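Side-chain contacts in zinc phosphodiesterase ELAC protein 1 (Homo sapiens, PDB 3ZWF), which uses two zinc ions to remove a 2',3'-cyclic phosphate during tRNA repair and shows some tRNA 3'-processing endonuclease activity: residues Glu37-Gln40 with Thr41-Lys45; Thr59-Gly63 with Asp64-Gly68. All coordinates share one frame; numbering follows the deposited sequence.

Interaction 1 of 2, residues Glu37-Gln40 with Thr41-Lys45; sequences EGTQ and TQLMK. With EDO (1,2-ethanediol), chain K; EDO (1,2-ethanediol), chain J.
In one of its two modelled conformers Thr41, with chi1 at 53°, holds OG1 between its backbone N and carbonyl carbon, which turns the hydroxyl back onto Gly38 O, one turn earlier. The site is the first turn of helix 39-45, the helix of a beta-alpha-beta unit in the metallo-beta-lactamase fold, with Gly38 as N-cap. Gly38 O takes a backbone bond from Gln42 N (3.0 Å) and the Thr41 OG1 hydroxyl (2.6 Å), the latter tilted from the carbonyl plane, so in this conformer two bonds grip one oxygen. The next two i to i+4 bonds follow in step, Leu43 N to Thr39 O and Met44 N to Gln40 O. Met44 CG also lies 3.2 Å from Gln40 O. Leu43 CD1, on the buried side with Leu6 and Leu72, comes within 4.3 Å of Thr39 CG2, a loose apolar touch. Gln40 sends its extended chain off to Thr75, where OE1 is bonded, while NE2 reaches Glu37 of the second subunit; Gly38 N likewise meets Glu37 of that subunit, placing this helix start in the dimer interface. Two ethanediol molecules, probably from the crystallisation liquor, lie beside the cap: one donates O2 to Thr41 OG1 of the same conformer (2.5 Å), the other O2 to Gln42 OE1 (2.6 Å). Bent at chi2 (-66°), Gln42 runs its CG past Gly38 O and gives NE2 to Leu6 O. Its OE1 has a second donor: Lys45 NZ, at 2.6 Å, lies in the carbonyl plane on a lone pair of that oxygen.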
ATOM      1  N   GLU A  37       4.395  -1.014  -1.898  1.00 22.14           N
ATOM      2  CA  GLU A  37       3.726  -1.012  -0.629  1.00 22.47           C
ATOM      3  C   GLU A  37       4.741  -1.159   0.501  1.00 22.83           C
ATOM      4  O   GLU A  37       5.680  -1.954   0.409  1.00 22.83           O
ATOM      5  CB  GLU A  37       2.724  -2.162  -0.608  1.00 23.15           C
ATOM      6  CG  GLU A  37       2.086  -2.268   0.751  1.00 26.87           C
ATOM      7  CD  GLU A  37       0.796  -3.049   0.798  1.00 26.62           C
ATOM      8  OE1 GLU A  37       0.298  -3.564  -0.217  1.00 28.01           O
ATOM      9  OE2 GLU A  37       0.293  -3.143   1.904  1.00 26.33           O
ATOM     10  N   GLY A  38       4.586  -0.349   1.539  1.00 23.26           N
ATOM     11  CA  GLY A  38       5.499  -0.336   2.677  1.00 24.00           C
ATOM     12  C   GLY A  38       6.673   0.610   2.609  1.00 24.06           C
ATOM     13  O   GLY A  38       7.452   0.722   3.563  1.00 24.94           O
ATOM     14  N   THR A  39       6.823   1.275   1.482  1.00 23.68           N
ATOM     15  CA  THR A  39       7.875   2.259   1.350  1.00 24.02           C
ATOM     16  C   THR A  39       7.879   3.326   2.436  1.00 24.78           C
ATOM     17  O   THR A  39       8.912   3.616   3.011  1.00 25.43           O
ATOM     18  CB  THR A  39       7.877   2.893  -0.044  1.00 23.63           C
ATOM     19  OG1 THR A  39       8.111   1.863  -1.009  1.00 23.13           O
ATOM     20  CG2 THR A  39       8.971   3.966  -0.141  1.00 24.16           C
ATOM     21  N   GLN A  40       6.704   3.839   2.809  1.00 24.87           N
ATOM     22  CA  GLN A  40       6.674   4.883   3.851  1.00 25.75           C
ATOM     23  C   GLN A  40       7.244   4.391   5.190  1.00 26.48           C
ATOM     24  O   GLN A  40       7.903   5.140   5.921  1.00 27.38           O
ATOM     25  CB  GLN A  40       5.268   5.477   4.021  1.00 25.85           C
ATOM     26  CG  GLN A  40       4.206   4.467   4.462  1.00 25.97           C
ATOM     27  CD  GLN A  40       2.933   5.146   4.885  1.00 29.13           C
ATOM     28  OE1 GLN A  40       2.939   5.949   5.838  1.00 32.75           O
ATOM     29  NE2 GLN A  40       1.810   4.804   4.208  1.00 27.64           N
ATOM     30  N   THR A  41       6.977   3.129   5.540  1.00 26.25           N
ATOM     31  CA  THR A  41       7.446   2.528   6.788  0.50 27.02           C
ATOM     32  C   THR A  41       8.953   2.226   6.699  1.00 27.28           C
ATOM     33  O   THR A  41       9.709   2.388   7.658  1.00 28.26           O
ATOM     34  CB  THR A  41       6.565   1.286   7.094  0.50 26.92           C
ATOM     35  OG1 THR A  41       6.526   0.402   5.962  0.50 27.04           O
ATOM     36  CG2 THR A  41       5.162   1.754   7.277  0.50 26.77           C
ATOM     37  N   GLN A  42       9.400   1.821   5.521  1.00 26.54           N
ATOM     38  CA  GLN A  42      10.842   1.620   5.322  1.00 26.88           C
ATOM     39  C   GLN A  42      11.578   2.952   5.506  1.00 27.65           C
ATOM     40  O   GLN A  42      12.646   3.002   6.111  1.00 28.57           O
ATOM     41  CB  GLN A  42      11.175   1.019   3.935  1.00 26.77           C
ATOM     42  CG  GLN A  42      10.624  -0.396   3.763  1.00 27.32           C
ATOM     43  CD  GLN A  42      11.290  -1.413   4.698  1.00 27.33           C
ATOM     44  OE1 GLN A  42      10.885  -1.587   5.842  1.00 30.75           O
ATOM     45  NE2 GLN A  42      12.290  -2.111   4.183  1.00 27.69           N
ATOM     46  N   LEU A  43      11.035   4.018   4.921  1.00 27.39           N
ATOM     47  CA  LEU A  43      11.584   5.368   5.126  1.00 28.27           C
ATOM     48  C   LEU A  43      11.694   5.729   6.586  1.00 29.70           C
ATOM     49  O   LEU A  43      12.738   6.192   7.035  1.00 31.33           O
ATOM     50  CB  LEU A  43      10.758   6.433   4.429  1.00 28.00           C
ATOM     51  CG  LEU A  43      10.986   6.521   2.947  1.00 28.79           C
ATOM     52  CD1 LEU A  43       9.881   7.353   2.265  1.00 28.23           C
ATOM     53  CD2 LEU A  43      12.433   7.120   2.653  1.00 30.84           C
ATOM     54  N   MET A  44      10.639   5.445   7.367  1.00 29.55           N
ATOM     55  CA  MET A  44      10.687   5.729   8.791  1.00 31.52           C
ATOM     56  C   MET A  44      11.821   5.001   9.497  1.00 32.84           C
ATOM     57  O   MET A  44      12.479   5.585  10.337  1.00 35.90           O
ATOM     58  CB  MET A  44       9.327   5.427   9.450  1.00 32.26           C
ATOM     59  CG  MET A  44       8.256   6.292   8.907  1.00 33.71           C
ATOM     60  SD  MET A  44       6.695   5.672   9.601  1.00 39.20           S
ATOM     61  CE  MET A  44       6.813   6.218  11.296  1.00 44.59           C
ATOM     62  N   LYS A  45      12.052   3.733   9.137  1.00 32.04           N
ATOM     63  CA  LYS A  45      13.080   2.889   9.744  1.00 33.72           C
ATOM     64  C   LYS A  45      14.480   3.330   9.320  1.00 33.26           C
ATOM     65  O   LYS A  45      15.431   3.110  10.037  1.00 34.96           O
ATOM     66  CB  LYS A  45      12.907   1.417   9.344  1.00 34.50           C
ATOM     67  CG  LYS A  45      11.700   0.706  10.035  1.00 37.10           C
ATOM     68  CD  LYS A  45      11.186  -0.588   9.329  1.00 41.14           C
ATOM     69  CE  LYS A  45      12.166  -1.718   9.124  1.00 48.11           C
ATOM     70  NZ  LYS A  45      11.637  -2.723   8.072  1.00 39.51           N
TER
HETATM   71  C1  EDO K1370       8.116  -2.428   4.370  1.00 28.60           C
HETATM   72  O1  EDO K1370       7.777  -3.512   3.524  1.00 25.32           O
HETATM   73  C2  EDO K1370       8.190  -2.661   5.873  1.00 42.74           C
HETATM   74  O2  EDO K1370       8.342  -1.407   6.523  1.00 31.78           O
HETATM   75  C1  EDO J1369       5.138  -2.867   5.237  1.00 32.41           C
HETATM   76  O1  EDO J1369       5.042  -3.635   4.042  1.00 27.53           O
HETATM   77  C2  EDO J1369       4.096  -1.795   5.375  1.00 32.81           C
HETATM   78  O2  EDO J1369       4.379  -0.871   6.368  1.00 33.34           O

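Interaction 2 of 2, residues Thr59-Gly63 with Asp64-Gly68. With ZN (zinc ion), chain E; ZN (zinc ion), chain D.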
ATOM      1  N   THR A  59       8.951   3.447 -12.344  1.00 23.27           N
ATOM      2  CA  THR A  59       9.492   2.728 -13.540  1.00 23.55           C
ATOM      3  C   THR A  59       8.409   2.044 -14.367  1.00 23.50           C
ATOM      4  O   THR A  59       8.481   1.997 -15.573  1.00 23.96           O
ATOM      5  CB  THR A  59      10.508   1.674 -13.180  1.00 23.50           C
ATOM      6  OG1 THR A  59       9.923   0.722 -12.267  1.00 22.99           O
ATOM      7  CG2 THR A  59      11.767   2.312 -12.533  1.00 23.82           C
ATOM      8  N   HIS A  60       7.344   1.560 -13.698  1.00 23.08           N
ATOM      9  CA  HIS A  60       6.269   0.855 -14.368  1.00 23.16           C
ATOM     10  C   HIS A  60       5.108   0.647 -13.422  1.00 22.81           C
ATOM     11  O   HIS A  60       5.323   0.639 -12.216  1.00 22.44           O
ATOM     12  CB  HIS A  60       6.707  -0.450 -15.003  1.00 23.36           C
ATOM     13  CG  HIS A  60       7.099  -1.552 -14.054  1.00 23.02           C
ATOM     14  ND1 HIS A  60       8.225  -1.505 -13.241  1.00 22.85           N
ATOM     15  CD2 HIS A  60       6.631  -2.816 -13.972  1.00 23.03           C
ATOM     16  CE1 HIS A  60       8.339  -2.659 -12.603  1.00 22.74           C
ATOM     17  NE2 HIS A  60       7.388  -3.475 -13.028  1.00 22.81           N
ATOM     18  N   LEU A  61       3.936   0.438 -14.012  1.00 23.06           N
ATOM     19  CA  LEU A  61       2.714   0.309 -13.214  1.00 22.91           C
ATOM     20  C   LEU A  61       2.399  -1.138 -12.813  1.00 22.81           C
ATOM     21  O   LEU A  61       1.273  -1.619 -13.046  1.00 24.14           O
ATOM     22  CB  LEU A  61       1.546   0.954 -13.987  1.00 23.41           C
ATOM     23  CG  LEU A  61       1.697   2.460 -14.224  1.00 23.61           C
ATOM     24  CD1 LEU A  61       0.501   3.074 -14.969  1.00 24.25           C
ATOM     25  CD2 LEU A  61       1.912   3.173 -12.875  1.00 23.22           C
ATOM     26  N   HIS A  62       3.370  -1.797 -12.166  1.00 22.51           N
ATOM     27  CA  HIS A  62       3.132  -3.025 -11.400  1.00 22.42           C
ATOM     28  C   HIS A  62       3.062  -2.618  -9.959  1.00 22.07           C
ATOM     29  O   HIS A  62       3.772  -1.745  -9.528  1.00 21.88           O
ATOM     30  CB  HIS A  62       4.207  -4.063 -11.623  1.00 23.23           C
ATOM     31  CG  HIS A  62       3.975  -4.899 -12.834  1.00 23.45           C
ATOM     32  ND1 HIS A  62       4.984  -5.602 -13.443  1.00 23.29           N
ATOM     33  CD2 HIS A  62       2.842  -5.184 -13.515  1.00 23.47           C
ATOM     34  CE1 HIS A  62       4.483  -6.287 -14.451  1.00 24.05           C
ATOM     35  NE2 HIS A  62       3.179  -6.031 -14.529  1.00 24.33           N
ATOM     36  N   GLY A  63       2.171  -3.240  -9.187  1.00 22.13           N
ATOM     37  CA  GLY A  63       1.884  -2.760  -7.860  1.00 21.97           C
ATOM     38  C   GLY A  63       3.042  -2.685  -6.874  1.00 21.74           C
ATOM     39  O   GLY A  63       3.071  -1.790  -6.015  1.00 21.69           O
ATOM     40  N   ASP A  64       4.023  -3.573  -7.029  1.00 21.75           N
ATOM     41  CA  ASP A  64       5.219  -3.604  -6.193  1.00 21.70           C
ATOM     42  C   ASP A  64       6.166  -2.426  -6.456  1.00 21.65           C
ATOM     43  O   ASP A  64       7.184  -2.295  -5.776  1.00 21.76           O
ATOM     44  CB  ASP A  64       6.030  -4.943  -6.304  1.00 21.89           C
ATOM     45  CG  ASP A  64       6.329  -5.362  -7.698  1.00 22.01           C
ATOM     46  OD1 ASP A  64       5.434  -5.344  -8.594  1.00 22.07           O
ATOM     47  OD2 ASP A  64       7.506  -5.717  -7.913  1.00 22.17           O
ATOM     48  N   HIS A  65       5.786  -1.579  -7.423  1.00 21.63           N
ATOM     49  CA  HIS A  65       6.517  -0.347  -7.709  1.00 21.72           C
ATOM     50  C   HIS A  65       5.723   0.943  -7.476  1.00 21.77           C
ATOM     51  O   HIS A  65       6.295   2.032  -7.650  1.00 21.97           O
ATOM     52  CB  HIS A  65       7.084  -0.434  -9.148  1.00 21.88           C
ATOM     53  CG  HIS A  65       7.930  -1.648  -9.346  1.00 21.97           C
ATOM     54  ND1 HIS A  65       9.312  -1.606  -9.390  1.00 22.21           N
ATOM     55  CD2 HIS A  65       7.590  -2.952  -9.444  1.00 21.99           C
ATOM     56  CE1 HIS A  65       9.767  -2.839  -9.513  1.00 22.40           C
ATOM     57  NE2 HIS A  65       8.743  -3.670  -9.542  1.00 22.45           N
ATOM     58  N   PHE A  66       4.421   0.866  -7.154  1.00 21.73           N
ATOM     59  CA  PHE A  66       3.647   2.087  -6.952  1.00 21.91           C
ATOM     60  C   PHE A  66       2.497   2.042  -5.955  1.00 21.99           C
ATOM     61  O   PHE A  66       1.989   3.088  -5.594  1.00 22.24           O
ATOM     62  CB  PHE A  66       3.123   2.690  -8.265  1.00 22.10           C
ATOM     63  CG  PHE A  66       1.910   2.054  -8.823  1.00 22.18           C
ATOM     64  CD1 PHE A  66       1.992   0.893  -9.544  1.00 22.14           C
ATOM     65  CD2 PHE A  66       0.641   2.649  -8.672  1.00 22.47           C
ATOM     66  CE1 PHE A  66       0.841   0.282 -10.067  1.00 22.41           C
ATOM     67  CE2 PHE A  66      -0.493   2.056  -9.229  1.00 22.72           C
ATOM     68  CZ  PHE A  66      -0.372   0.871  -9.939  1.00 22.71           C
ATOM     69  N   PHE A  67       2.126   0.862  -5.481  1.00 21.90           N
ATOM     70  CA  PHE A  67       0.989   0.779  -4.556  1.00 22.12           C
ATOM     71  C   PHE A  67       1.256   1.520  -3.246  1.00 22.31           C
ATOM     72  O   PHE A  67       0.292   1.834  -2.525  1.00 22.63           O
ATOM     73  CB  PHE A  67       0.583  -0.670  -4.239  1.00 22.14           C
ATOM     74  CG  PHE A  67      -0.226  -1.362  -5.288  1.00 22.26           C
ATOM     75  CD1 PHE A  67      -0.746  -0.716  -6.396  1.00 22.38           C
ATOM     76  CD2 PHE A  67      -0.423  -2.721  -5.173  1.00 22.38           C
ATOM     77  CE1 PHE A  67      -1.474  -1.429  -7.336  1.00 22.66           C
ATOM     78  CE2 PHE A  67      -1.158  -3.429  -6.125  1.00 22.67           C
ATOM     79  CZ  PHE A  67      -1.658  -2.781  -7.199  1.00 22.81           C
ATOM     80  N   GLY A  68       2.514   1.748  -2.897  1.00 22.26           N
ATOM     81  CA  GLY A  68       2.881   2.557  -1.730  1.00 22.63           C
ATOM     82  C   GLY A  68       2.752   4.068  -1.870  1.00 22.95           C
ATOM     83  O   GLY A  68       2.924   4.818  -0.897  1.00 23.41           O
TER
HETATM   84 ZN    ZN E1364       7.072  -5.745 -12.901  1.00 30.12          ZN
HETATM   85 ZN    ZN D1363       8.566  -5.837  -9.820  0.90 26.97          ZN
HETATM   86  O   HOH W   1       6.697  -5.554 -10.882  1.00 28.39           O
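His60 CE1 sits over the centre of the His65 ring, 3.2 Å from His65 NE2, the two ring planes inclined at 47° with centroids 4.1 Å apart. In His60 a chi1 of 68° swings the imidazole back over its own backbone, which brings CE1 across the neighbouring ring; its ND1 then bonds to Thr59 OG1 in the ring plane, which fixes the ring's rotation and leaves NE2 for zinc. His65 ND1 is held in turn by Asp34, a second-shell carboxylate that also receives Thr59 OG1. Asp64, with chi1 of 50°, brings OD2 to the zinc shared with His65 NE2 (both 2.2 Å), while OD1 lies 3.5 Å from His62 CB. The other zinc takes His60 NE2 and His62 ND1, and one water bridges the two metals. Behind them the backbone folds tightly: His65 N bonds to His62 O, and Gly63 O accepts from both Phe66 N and Phe67 N. Leu61 CD2 covers one face of the Phe66 ring and Phe67 CD1 lies above the opposite face, toward the rim. Gly63 CA stands 3.3 Å from the centroid of the Phe67 ring, almost on its normal, a close CH-pi contact. Asp251, which binds both metals, His180 and His311 supply the remaining protein ligands of the two-zinc site, whose four ligands here form the HxHxDH motif of the metallo-beta-lactamase fold.

In the fold
Interaction 1 closes before interaction 2 opens along the chain, with strand 53-57 between them; their centres are 14 Å apart and their nearest atoms about 3 Å, without touching. Helix 39-45 crosses over from strand 29-33 to strand 53-57, neighbouring parallel strands of one mixed sheet, and residues 59-68 form the loop that leaves the second of these for helix 69-79. That later helix bears on both: it begins where interaction 2 ends, and its Leu72 packs on Gln40 and Leu43. Both contacts also touch the second subunit, so the dimer interface extends from the helix start to the loop that supplies four zinc ligands.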